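Long-range contact in filamentous hemagglutinin (Bordetella pertussis, PDB 1RWR), which is a secreted adhesin whose secretion domain, a right-handed parallel beta-helix, probably directs its export across the outer membrane by two-partner secretion: residues G209-G219 with L232-R242. Sequence-based numbering, arbitrary orientation.
Sequences GAAAGAYAIDG and LVSSDSGLGVR
Arg242 grips Asp218 side-on, NE reaching OD1 at 2.9 Å and NH2 reaching OD2 at 3.0 Å. NE meets its oxygen from above the carboxylate plane, NH2 on the syn side. The salt bridge holds the guanidinium beside and above the CD2-CE2 edge of the Tyr215 ring, with Tyr215 CE2 against the middle of its face, 3.3 Å from Arg242 CZ and the two planes 27° apart, while Arg242 CB makes a CH-pi contact over the same face of the ring; a bend at chi3 (59°) brings both ends of the arginine onto the tyrosine. Backbone bonds join the parallel strands: Gly240 N to Ala214 O, Arg242 N to Ile217 O and Gly219 N to Arg242 O. A beta bulge shifts the register between Tyr215 and Ile217, where Gly240 O receives only weak bonds from Ala216 N and Ile217 N. Two type II turns are tied together by Gly213 N and Gly238 O (2.8 Å), and a water links Gly209 N to Asp236 OD2, which is also salt-bridged to Arg165. Inside, Leu239 packs on Ala210 and Ala216, and Ile217 CD1 lies 4.2 Å from Leu232 CB. The contact joins successive coils of the beta-helix: strand 215-219 lies between strands 166-169 and 240-243, and Ile217 and Leu232 reach inward to Val186 of strand 183-188.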
ATOM      1  N   GLY A 209       1.747  16.359  10.805  1.00 20.48           N
ATOM      2  CA  GLY A 209       1.958  14.930  10.850  1.00 20.03           C
ATOM      3  C   GLY A 209       2.805  14.596  12.065  1.00 19.39           C
ATOM      4  O   GLY A 209       2.576  13.604  12.718  1.00 18.23           O
ATOM      5  N   ALA A 210       3.788  15.450  12.319  1.00 18.91           N
ATOM      6  CA  ALA A 210       4.714  15.324  13.440  1.00 19.56           C
ATOM      7  C   ALA A 210       5.471  16.646  13.522  1.00 20.92           C
ATOM      8  O   ALA A 210       5.283  17.523  12.679  1.00 22.36           O
ATOM      9  CB  ALA A 210       5.670  14.166  13.220  1.00 18.94           C
ATOM     10  N   ALA A 211       6.343  16.763  14.499  1.00 21.92           N
ATOM     11  CA  ALA A 211       7.193  17.946  14.649  1.00 23.16           C
ATOM     12  C   ALA A 211       8.238  18.088  13.565  1.00 23.34           C
ATOM     13  O   ALA A 211       8.693  17.112  12.991  1.00 23.07           O
ATOM     14  CB  ALA A 211       7.898  17.907  15.985  1.00 23.28           C
ATOM     15  N   ALA A 212       8.663  19.333  13.345  1.00 23.56           N
ATOM     16  CA  ALA A 212       9.806  19.604  12.497  1.00 23.21           C
ATOM     17  C   ALA A 212      10.992  18.712  12.918  1.00 22.69           C
ATOM     18  O   ALA A 212      11.247  18.509  14.105  1.00 21.79           O
ATOM     19  CB  ALA A 212      10.163  21.057  12.592  1.00 24.27           C
ATOM     20  N   GLY A 213      11.659  18.111  11.938  1.00 22.68           N
ATOM     21  CA  GLY A 213      12.761  17.196  12.201  1.00 21.86           C
ATOM     22  C   GLY A 213      12.400  15.748  12.517  1.00 20.84           C
ATOM     23  O   GLY A 213      13.285  14.891  12.558  1.00 20.20           O
ATOM     24  N   ALA A 214      11.130  15.470  12.802  1.00 20.04           N
ATOM     25  CA  ALA A 214      10.682  14.097  13.009  1.00 18.98           C
ATOM     26  C   ALA A 214      10.622  13.462  11.627  1.00 17.95           C
ATOM     27  O   ALA A 214      10.756  14.158  10.608  1.00 17.39           O
ATOM     28  CB  ALA A 214       9.338  14.043  13.747  1.00 20.17           C
ATOM     29  N   TYR A 215      10.480  12.129  11.597  1.00 16.55           N
ATOM     30  CA  TYR A 215      10.569  11.383  10.374  1.00 15.79           C
ATOM     31  C   TYR A 215       9.188  10.989   9.890  1.00 15.03           C
ATOM     32  O   TYR A 215       8.501  10.254  10.571  1.00 16.92           O
ATOM     33  CB  TYR A 215      11.427  10.130  10.601  1.00 16.03           C
ATOM     34  CG  TYR A 215      12.816  10.535  10.943  1.00 17.62           C
ATOM     35  CD1 TYR A 215      13.595  11.171  10.015  1.00 20.49           C
ATOM     36  CD2 TYR A 215      13.316  10.340  12.214  1.00 20.41           C
ATOM     37  CE1 TYR A 215      14.888  11.584  10.315  1.00 22.80           C
ATOM     38  CE2 TYR A 215      14.600  10.741  12.531  1.00 24.37           C
ATOM     39  CZ  TYR A 215      15.371  11.377  11.581  1.00 24.94           C
ATOM     40  OH  TYR A 215      16.634  11.782  11.904  1.00 27.87           O
ATOM     41  N   ALA A 216       8.783  11.481   8.724  1.00 13.47           N
ATOM     42  CA  ALA A 216       7.533  11.082   8.102  1.00 12.86           C
ATOM     43  C   ALA A 216       7.567   9.649   7.565  1.00 12.19           C
ATOM     44  O   ALA A 216       6.543   8.953   7.557  1.00 12.34           O
ATOM     45  CB  ALA A 216       7.216  12.039   6.974  1.00 13.03           C
ATOM     46  N   ILE A 217       8.742   9.227   7.117  1.00 12.49           N
ATOM     47  CA  ILE A 217       9.021   7.827   6.759  1.00 11.92           C
ATOM     48  C   ILE A 217      10.199   7.463   7.636  1.00 12.25           C
ATOM     49  O   ILE A 217      11.228   8.171   7.630  1.00 11.45           O
ATOM     50  CB  ILE A 217       9.390   7.654   5.271  1.00 12.73           C
ATOM     51  CG1 ILE A 217       8.233   8.132   4.388  1.00 11.93           C
ATOM     52  CG2 ILE A 217       9.786   6.207   4.988  1.00 13.98           C
ATOM     53  CD1 ILE A 217       8.488   8.167   2.909  1.00 12.41           C
ATOM     54  N   ASP A 218      10.061   6.394   8.388  1.00 11.93           N
ATOM     55  CA  ASP A 218      11.129   5.918   9.238  1.00 12.71           C
ATOM     56  C   ASP A 218      11.272   4.425   9.093  1.00 13.18           C
ATOM     57  O   ASP A 218      10.432   3.688   9.544  1.00 13.37           O
ATOM     58  CB  ASP A 218      10.817   6.308  10.678  1.00 13.32           C
ATOM     59  CG  ASP A 218      11.997   6.182  11.590  1.00 15.93           C
ATOM     60  OD1 ASP A 218      13.091   5.821  11.144  1.00 17.71           O
ATOM     61  OD2 ASP A 218      11.866   6.405  12.821  1.00 18.94           O
ATOM     62  N   GLY A 219      12.325   4.012   8.388  1.00 14.32           N
ATOM     63  CA  GLY A 219      12.649   2.608   8.198  1.00 15.06           C
ATOM     64  C   GLY A 219      13.880   2.228   9.006  1.00 15.37           C
ATOM     65  O   GLY A 219      14.870   2.922   8.982  1.00 16.01           O
ATOM     66  N   LEU A 232      10.323   6.909  -2.626  1.00 13.33           N
ATOM     67  CA  LEU A 232       9.962   7.401  -1.303  1.00 14.32           C
ATOM     68  C   LEU A 232       9.738   8.895  -1.367  1.00 14.96           C
ATOM     69  O   LEU A 232      10.618   9.641  -1.820  1.00 16.05           O
ATOM     70  CB  LEU A 232      11.024   7.047  -0.254  1.00 15.06           C
ATOM     71  CG  LEU A 232      11.576   5.596  -0.217  1.00 16.53           C
ATOM     72  CD1 LEU A 232      12.733   5.540   0.793  1.00 17.83           C
ATOM     73  CD2 LEU A 232      10.536   4.599   0.135  1.00 16.10           C
ATOM     74  N   VAL A 233       8.561   9.325  -0.932  1.00 14.70           N
ATOM     75  CA  VAL A 233       8.152  10.698  -1.017  1.00 15.32           C
ATOM     76  C   VAL A 233       7.590  11.141   0.335  1.00 15.34           C
ATOM     77  O   VAL A 233       6.761  10.452   0.911  1.00 14.58           O
ATOM     78  CB  VAL A 233       7.082  10.910  -2.107  1.00 16.00           C
ATOM     79  CG1 VAL A 233       6.523  12.351  -2.030  1.00 17.70           C
ATOM     80  CG2 VAL A 233       7.644  10.595  -3.497  1.00 17.77           C
ATOM     81  N   SER A 234       8.047  12.301   0.811  1.00 15.17           N
ATOM     82  CA  SER A 234       7.542  12.937   2.008  1.00 14.40           C
ATOM     83  C   SER A 234       7.269  14.384   1.631  1.00 14.46           C
ATOM     84  O   SER A 234       8.166  15.088   1.153  1.00 14.57           O
ATOM     85  CB  SER A 234       8.597  12.875   3.109  1.00 14.24           C
ATOM     86  OG  SER A 234       8.177  13.573   4.251  1.00 14.06           O
ATOM     87  N   SER A 235       6.036  14.820   1.787  1.00 15.80           N
ATOM     88  CA  SER A 235       5.664  16.141   1.307  1.00 17.23           C
ATOM     89  C   SER A 235       5.513  17.217   2.404  1.00 17.90           C
ATOM     90  O   SER A 235       5.525  18.413   2.076  1.00 17.56           O
ATOM     91  CB  SER A 235       4.413  16.002   0.409  1.00 18.38           C
ATOM     92  OG  SER A 235       3.410  15.512   1.201  1.00 22.92           O
ATOM     93  N   ASP A 236       5.415  16.837   3.678  1.00 17.31           N
ATOM     94  CA  ASP A 236       5.236  17.844   4.755  1.00 18.18           C
ATOM     95  C   ASP A 236       6.541  18.599   5.024  1.00 18.62           C
ATOM     96  O   ASP A 236       7.583  17.988   5.267  1.00 17.89           O
ATOM     97  CB  ASP A 236       4.757  17.233   6.063  1.00 17.52           C
ATOM     98  CG  ASP A 236       3.342  16.664   5.985  1.00 18.29           C
ATOM     99  OD1 ASP A 236       2.623  16.931   4.970  1.00 19.10           O
ATOM    100  OD2 ASP A 236       2.884  15.974   6.907  1.00 16.69           O
ATOM    101  N   SER A 237       6.479  19.932   5.025  1.00 20.02           N
ATOM    102  CA  SER A 237       7.685  20.744   5.202  1.00 20.26           C
ATOM    103  C   SER A 237       8.347  20.439   6.554  1.00 19.34           C
ATOM    104  O   SER A 237       7.699  20.367   7.605  1.00 18.39           O
ATOM    105  CB  SER A 237       7.355  22.228   5.100  1.00 22.26           C
ATOM    106  OG  SER A 237       8.509  23.026   5.335  1.00 27.02           O
ATOM    107  N   GLY A 238       9.645  20.199   6.510  1.00 17.79           N
ATOM    108  CA  GLY A 238      10.402  20.020   7.733  1.00 17.86           C
ATOM    109  C   GLY A 238      10.492  18.599   8.238  1.00 17.78           C
ATOM    110  O   GLY A 238      11.198  18.341   9.214  1.00 18.75           O
ATOM    111  N   LEU A 239       9.776  17.665   7.614  1.00 16.90           N
ATOM    112  CA  LEU A 239       9.769  16.272   8.117  1.00 17.52           C
ATOM    113  C   LEU A 239      10.746  15.446   7.294  1.00 16.10           C
ATOM    114  O   LEU A 239      10.932  15.721   6.121  1.00 16.07           O
ATOM    115  CB  LEU A 239       8.364  15.665   8.049  1.00 17.53           C
ATOM    116  CG  LEU A 239       7.476  16.026   9.239  1.00 21.47           C
ATOM    117  CD1 LEU A 239       7.160  17.508   9.229  1.00 24.78           C
ATOM    118  CD2 LEU A 239       6.193  15.293   9.323  1.00 22.82           C
ATOM    119  N   GLY A 240      11.345  14.425   7.911  1.00 16.13           N
ATOM    120  CA  GLY A 240      12.425  13.689   7.284  1.00 15.36           C
ATOM    121  C   GLY A 240      12.029  12.366   6.703  1.00 13.97           C
ATOM    122  O   GLY A 240      11.004  11.794   7.063  1.00 13.70           O
ATOM    123  N   VAL A 241      12.837  11.875   5.779  1.00 14.61           N
ATOM    124  CA  VAL A 241      12.811  10.496   5.366  1.00 13.25           C
ATOM    125  C   VAL A 241      14.061   9.823   5.893  1.00 14.18           C
ATOM    126  O   VAL A 241      15.159  10.196   5.511  1.00 14.32           O
ATOM    127  CB  VAL A 241      12.829  10.361   3.833  1.00 13.88           C
ATOM    128  CG1 VAL A 241      12.914   8.882   3.432  1.00 15.74           C
ATOM    129  CG2 VAL A 241      11.619  11.008   3.239  1.00 14.26           C
ATOM    130  N   ARG A 242      13.879   8.875   6.786  1.00 14.55           N
ATOM    131  CA  ARG A 242      14.962   8.057   7.300  1.00 15.24           C
ATOM    132  C   ARG A 242      14.683   6.632   6.878  1.00 15.59           C
ATOM    133  O   ARG A 242      13.648   6.058   7.204  1.00 17.00           O
ATOM    134  CB  ARG A 242      15.077   8.126   8.802  1.00 15.40           C
ATOM    135  CG  ARG A 242      16.256   7.268   9.325  1.00 18.22           C
ATOM    136  CD  ARG A 242      16.632   7.558  10.741  1.00 21.61           C
ATOM    137  NE  ARG A 242      15.531   7.337  11.674  1.00 24.99           N
ATOM    138  CZ  ARG A 242      15.599   7.600  12.968  1.00 27.30           C
ATOM    139  NH1 ARG A 242      16.712   8.099  13.478  1.00 28.23           N
ATOM    140  NH2 ARG A 242      14.550   7.380  13.752  1.00 26.59           N
TER
HETATM  141  O   HOH W   1       3.652  17.345   9.175  1.00 33.53           O